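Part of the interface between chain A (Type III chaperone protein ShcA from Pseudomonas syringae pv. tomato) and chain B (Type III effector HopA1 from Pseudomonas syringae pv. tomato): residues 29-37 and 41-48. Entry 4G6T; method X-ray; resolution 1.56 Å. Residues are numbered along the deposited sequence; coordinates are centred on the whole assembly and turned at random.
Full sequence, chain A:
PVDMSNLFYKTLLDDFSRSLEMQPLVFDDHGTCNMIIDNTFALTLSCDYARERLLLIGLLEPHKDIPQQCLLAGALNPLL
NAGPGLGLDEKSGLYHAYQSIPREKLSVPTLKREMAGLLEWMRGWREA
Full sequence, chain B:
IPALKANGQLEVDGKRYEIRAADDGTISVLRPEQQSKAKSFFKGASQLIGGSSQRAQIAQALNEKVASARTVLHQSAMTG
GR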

ATOM      1  N   ASP A  29      -6.790 -11.791  -2.063  1.00 26.06           N
ATOM      2  CA  ASP A  29      -6.956 -12.480  -3.327  1.00 26.63           C
ATOM      3  C   ASP A  29      -7.077 -11.527  -4.516  1.00 25.57           C
ATOM      4  O   ASP A  29      -7.358 -11.935  -5.637  1.00 29.53           O
ATOM      5  CB  ASP A  29      -8.191 -13.413  -3.257  1.00 29.23           C
ATOM      6  CG  ASP A  29      -7.936 -14.682  -2.462  1.00 32.90           C
ATOM      7  OD1 ASP A  29      -6.807 -15.081  -2.152  1.00 32.11           O
ATOM      8  OD2 ASP A  29      -8.931 -15.341  -2.160  1.00 38.71           O
ATOM      9  N   HIS A  30      -6.842 -10.241  -4.247  1.00 27.63           N
ATOM     10  CA  HIS A  30      -6.644  -9.255  -5.300  1.00 31.34           C
ATOM     11  C   HIS A  30      -5.234  -8.768  -5.303  1.00 28.03           C
ATOM     12  O   HIS A  30      -4.905  -7.804  -6.018  1.00 31.16           O
ATOM     13  CB  HIS A  30      -7.602  -8.111  -5.126  1.00 35.88           C
ATOM     14  CG  HIS A  30      -9.020  -8.512  -5.341  1.00 42.21           C
ATOM     15  ND1 HIS A  30      -9.611  -8.439  -6.546  1.00 51.78           N
ATOM     16  CD2 HIS A  30      -9.962  -9.025  -4.468  1.00 49.98           C
ATOM     17  CE1 HIS A  30     -10.870  -8.878  -6.450  1.00 49.76           C
ATOM     18  NE2 HIS A  30     -11.084  -9.240  -5.174  1.00 50.89           N
ATOM     19  N   GLY A  31      -4.351  -9.392  -4.544  1.00 23.76           N
ATOM     20  CA  GLY A  31      -2.967  -9.014  -4.573  1.00 23.01           C
ATOM     21  C   GLY A  31      -2.668  -7.701  -3.852  1.00 24.15           C
ATOM     22  O   GLY A  31      -1.589  -7.108  -4.062  1.00 22.57           O
ATOM     23  N   THR A  32      -3.515  -7.330  -2.874  1.00 22.28           N
ATOM     24  CA  THR A  32      -3.375  -6.085  -2.136  1.00 21.79           C
ATOM     25  C   THR A  32      -3.351  -6.282  -0.649  1.00 22.64           C
ATOM     26  O   THR A  32      -3.903  -7.270  -0.112  1.00 24.35           O
ATOM     27  CB  THR A  32      -4.441  -5.084  -2.510  1.00 25.52           C
ATOM     28  OG1 THR A  32      -5.722  -5.472  -1.985  1.00 31.22           O
ATOM     29  CG2 THR A  32      -4.528  -4.948  -4.033  1.00 26.69           C
ATOM     30  N   CYS A  33      -2.642  -5.392   0.005  1.00 20.87           N
ATOM     31  CA  CYS A  33      -2.512  -5.385   1.467  1.00 19.82           C
ATOM     32  C   CYS A  33      -2.866  -3.985   1.936  1.00 20.51           C
ATOM     33  O   CYS A  33      -2.034  -3.091   1.823  1.00 20.65           O
ATOM     34  CB  CYS A  33      -1.095  -5.726   1.926  1.00 20.55           C
ATOM     35  SG  CYS A  33      -0.944  -5.730   3.753  1.00 23.54           S
ATOM     36  N   ASN A  34      -4.064  -3.795   2.519  1.00 19.90           N
ATOM     37  CA  ASN A  34      -4.533  -2.510   3.025  1.00 21.05           C
ATOM     38  C   ASN A  34      -4.089  -2.313   4.420  1.00 21.14           C
ATOM     39  O   ASN A  34      -4.200  -3.276   5.242  1.00 21.39           O
ATOM     40  CB  ASN A  34      -6.053  -2.458   3.003  1.00 21.31           C
ATOM     41  CG  ASN A  34      -6.650  -2.515   1.641  1.00 25.33           C
ATOM     42  OD1 ASN A  34      -5.984  -2.195   0.647  1.00 26.44           O
ATOM     43  ND2 ASN A  34      -7.909  -2.911   1.559  1.00 27.77           N
ATOM     44  N   MET A  35      -3.627  -1.127   4.753  1.00 20.22           N
ATOM     45  CA  MET A  35      -3.073  -0.819   6.036  1.00 20.05           C
ATOM     46  C   MET A  35      -3.547   0.575   6.481  1.00 22.00           C
ATOM     47  O   MET A  35      -3.826   1.465   5.667  1.00 21.12           O
ATOM     48  CB  MET A  35      -1.566  -0.768   5.993  1.00 24.84           C
ATOM     49  CG  MET A  35      -0.895  -2.088   5.709  1.00 25.97           C
ATOM     50  SD  MET A  35       0.874  -1.755   5.385  1.00 30.36           S
ATOM     51  CE  MET A  35       0.719  -1.322   3.652  1.00 33.67           C
ATOM     52  N   ILE A  36      -3.685   0.759   7.810  1.00 21.45           N
ATOM     53  CA  ILE A  36      -3.829   2.067   8.403  1.00 20.06           C
ATOM     54  C   ILE A  36      -2.614   2.389   9.223  1.00 21.35           C
ATOM     55  O   ILE A  36      -2.170   1.562  10.023  1.00 22.35           O
ATOM     56  CB  ILE A  36      -5.122   2.222   9.240  1.00 21.24           C
ATOM     57  CG1 ILE A  36      -6.368   2.064   8.364  1.00 23.50           C
ATOM     58  CG2 ILE A  36      -5.103   3.558  10.017  1.00 24.58           C
ATOM     59  CD1 ILE A  36      -7.694   1.853   9.077  1.00 26.38           C
ATOM     60  N   ILE A  37      -2.007   3.566   9.026  1.00 19.91           N
ATOM     61  CA  ILE A  37      -0.795   3.993   9.663  1.00 21.28           C
ATOM     62  C   ILE A  37      -1.114   5.116  10.608  1.00 23.63           C
ATOM     63  O   ILE A  37      -1.732   6.095  10.245  1.00 21.30           O
ATOM     64  CB  ILE A  37       0.344   4.387   8.652  1.00 25.16           C
ATOM     65  CG1 ILE A  37       0.888   3.132   7.984  1.00 31.96           C
ATOM     66  CG2 ILE A  37       1.475   5.110   9.348  1.00 25.46           C
ATOM     67  CD1 ILE A  37      -0.047   2.380   7.138  1.00 35.02           C
TER
ATOM     68  N   PHE B  41     -11.453   4.614  -0.603  1.00 23.85           N
ATOM     69  CA  PHE B  41     -10.083   4.351  -1.079  1.00 21.77           C
ATOM     70  C   PHE B  41      -9.802   2.859  -1.056  1.00 25.15           C
ATOM     71  O   PHE B  41      -9.362   2.278  -2.053  1.00 24.95           O
ATOM     72  CB  PHE B  41      -9.116   5.101  -0.211  1.00 22.66           C
ATOM     73  CG  PHE B  41      -7.696   4.711  -0.422  1.00 24.37           C
ATOM     74  CD1 PHE B  41      -7.007   5.233  -1.497  1.00 25.67           C
ATOM     75  CD2 PHE B  41      -7.074   3.818   0.410  1.00 23.21           C
ATOM     76  CE1 PHE B  41      -5.710   4.865  -1.712  1.00 25.31           C
ATOM     77  CE2 PHE B  41      -5.774   3.428   0.193  1.00 22.82           C
ATOM     78  CZ  PHE B  41      -5.081   3.977  -0.868  1.00 24.27           C
ATOM     79  N   PHE B  42     -10.055   2.206   0.065  1.00 23.64           N
ATOM     80  CA  PHE B  42      -9.715   0.768   0.179  1.00 24.37           C
ATOM     81  C   PHE B  42     -10.539  -0.084  -0.769  1.00 27.73           C
ATOM     82  O   PHE B  42     -10.067  -1.084  -1.333  1.00 32.07           O
ATOM     83  CB  PHE B  42      -9.857   0.253   1.619  1.00 24.24           C
ATOM     84  CG  PHE B  42      -8.847   0.744   2.556  1.00 25.38           C
ATOM     85  CD1 PHE B  42      -7.473   0.680   2.271  1.00 23.09           C
ATOM     86  CD2 PHE B  42      -9.214   1.226   3.802  1.00 25.07           C
ATOM     87  CE1 PHE B  42      -6.513   1.132   3.176  1.00 23.05           C
ATOM     88  CE2 PHE B  42      -8.257   1.637   4.726  1.00 24.82           C
ATOM     89  CZ  PHE B  42      -6.892   1.587   4.431  1.00 25.23           C
ATOM     90  N   LYS B  43     -11.793   0.286  -0.959  1.00 26.71           N
ATOM     91  CA  LYS B  43     -12.686  -0.461  -1.830  1.00 31.32           C
ATOM     92  C   LYS B  43     -12.218  -0.450  -3.265  1.00 32.60           C
ATOM     93  O   LYS B  43     -12.360  -1.433  -3.956  1.00 32.00           O
ATOM     94  CB  LYS B  43     -14.100   0.123  -1.719  1.00 34.61           C
ATOM     95  CG  LYS B  43     -15.093  -0.366  -2.764  1.00 42.90           C
ATOM     96  CD  LYS B  43     -16.537  -0.245  -2.273  1.00 46.45           C
ATOM     97  CE  LYS B  43     -17.509  -0.758  -3.326  1.00 49.38           C
ATOM     98  NZ  LYS B  43     -18.927  -0.604  -2.906  1.00 55.52           N
ATOM     99  N   GLY B  44     -11.714   0.697  -3.709  1.00 29.67           N
ATOM    100  CA  GLY B  44     -11.300   0.867  -5.098  1.00 29.52           C
ATOM    101  C   GLY B  44      -9.862   0.455  -5.320  1.00 29.64           C
ATOM    102  O   GLY B  44      -9.489   0.275  -6.487  1.00 30.30           O
ATOM    103  N   ALA B  45      -9.073   0.267  -4.261  1.00 28.84           N
ATOM    104  CA  ALA B  45      -7.591   0.250  -4.446  1.00 28.54           C
ATOM    105  C   ALA B  45      -7.141  -0.918  -5.313  1.00 33.29           C
ATOM    106  O   ALA B  45      -6.221  -0.781  -6.134  1.00 36.05           O
ATOM    107  CB  ALA B  45      -6.829   0.253  -3.109  1.00 31.74           C
ATOM    108  N   SER B  46      -7.779  -2.056  -5.161  1.00 32.69           N
ATOM    109  CA  SER B  46      -7.318  -3.221  -5.899  1.00 36.71           C
ATOM    110  C   SER B  46      -7.747  -3.227  -7.367  1.00 40.53           C
ATOM    111  O   SER B  46      -7.277  -4.092  -8.151  1.00 42.13           O
ATOM    112  CB  SER B  46      -7.744  -4.502  -5.197  1.00 37.87           C
ATOM    113  OG  SER B  46      -9.127  -4.657  -5.330  1.00 43.05           O
ATOM    114  N   GLN B  47      -8.584  -2.267  -7.761  1.00 35.15           N
ATOM    115  CA  GLN B  47      -9.052  -2.172  -9.148  1.00 40.24           C
ATOM    116  C   GLN B  47      -8.307  -1.095  -9.873  1.00 34.62           C
ATOM    117  O   GLN B  47      -8.559  -0.885 -11.058  1.00 37.33           O
ATOM    118  CB  GLN B  47     -10.555  -1.831  -9.272  1.00 45.75           C
ATOM    119  CG  GLN B  47     -11.484  -2.511  -8.291  1.00 54.19           C
ATOM    120  CD  GLN B  47     -11.291  -4.000  -8.289  1.00 59.61           C
ATOM    121  OE1 GLN B  47     -10.767  -4.560  -9.244  1.00 67.19           O
ATOM    122  NE2 GLN B  47     -11.708  -4.655  -7.210  1.00 65.33           N
ATOM    123  N   LEU B  48      -7.406  -0.386  -9.182  1.00 33.34           N
ATOM    124  CA  LEU B  48      -6.798   0.827  -9.763  1.00 33.04           C
ATOM    125  C   LEU B  48      -5.941   0.478 -10.983  1.00 34.60           C
ATOM    126  O   LEU B  48      -6.071   1.073 -12.050  1.00 39.20           O
ATOM    127  CB  LEU B  48      -5.939   1.574  -8.744  1.00 36.35           C
ATOM    128  CG  LEU B  48      -6.729   2.487  -7.812  1.00 35.36           C
ATOM    129  CD1 LEU B  48      -5.832   2.958  -6.670  1.00 34.86           C
ATOM    130  CD2 LEU B  48      -7.317   3.657  -8.619  1.00 38.12           C
TER

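Strand 32-37 of the chaperone ShcA (chain A) packs against a helical segment of the effector HopA1 (chain B) that enters the view at residue 41 and continues through a turn to residue 48. The strand and helix 41-45 run nearly antiparallel, with 167° between their N-to-C directions, and their axes approach to 9.7 Å. That spacing leaves the backbones to be bridged by side chains, and the register follows: CA of N34(A) lies 6.8 Å from CA of F42(B), and CA of H30(A) lies 6.1 Å from CA of S46(B). No hydrogen bond joins the two stretches, so this part of the interface, burying 354 Å² summed over both sides, rests on van der Waals packing and shape.

Aromatic and apolar packing centres on F42(B), which gives up 96 Å², the largest share of any residue here. Its CA-to-CB bond points toward the strand, and chi1 in the m well lays the ring along consecutive strand residues. The ring tip reaches I36(A), with CZ of F42(B) 4.0 Å from CG1 of I36(A), an ordinary apolar contact made near the ring plane. The CB of I36(A) points sideways, but the end of its side chain comes nearer.

Polar groups also border this ring. The carboxamide of N34(A) lies obliquely to it, CG of N34(A) standing 3.4 Å from CD1 of F42(B); OD1 of N34(A) is hydrogen-bonded elsewhere in the structure, so the amide packs against the ring with its oxygen already satisfied. The backbone contributes as well: O of M35(A) meets the ring edge, 3.3 Å from CZ of F42(B), where the slightly positive C-H rim of an aromatic ring suits a carbonyl oxygen. The CA-to-CB bond of M35(A) points away from the helix.

A second cluster gathers round S46(B). CB of S46(B) sits 3.4 Å from CG2 of T32(A) and 3.6 Å from CB of H30(A), so its closest contact with each residue is between carbons, while OG of S46(B) also lies 3.8 Å from CB of H30(A); G31(A), between them in sequence, makes no contact. G31(A) has a phi of 74°, a positive value that favours glycine, just before the strand begins. At the margin, CE1 of H30(A) is 4.4 Å from NE2 of Q47(B), a loose approach oblique to the imidazole; the CB of Q47(B) points sideways, and its end comes nearer.

Hydrogen bonding within chain B shapes the effector's side. The bonds from N of G44(B) to O of F41(B) (3.3 Å) and from N of A45(B) to O of F42(B) (3.4 Å) are weak. N of Q47(B) then binds O of G44(B) at 3.0 Å, and N of L48(B) binds O of A45(B) at 3.3 Å, the latter spanning a type I turn from A45(B) to L48(B). S46(B) is the second residue of this turn, and its CA-to-CB bond points toward chain A. The CA-to-CB bond of K43(B), by contrast, points away from the strand, and the side chain is extended, all four chi angles in t.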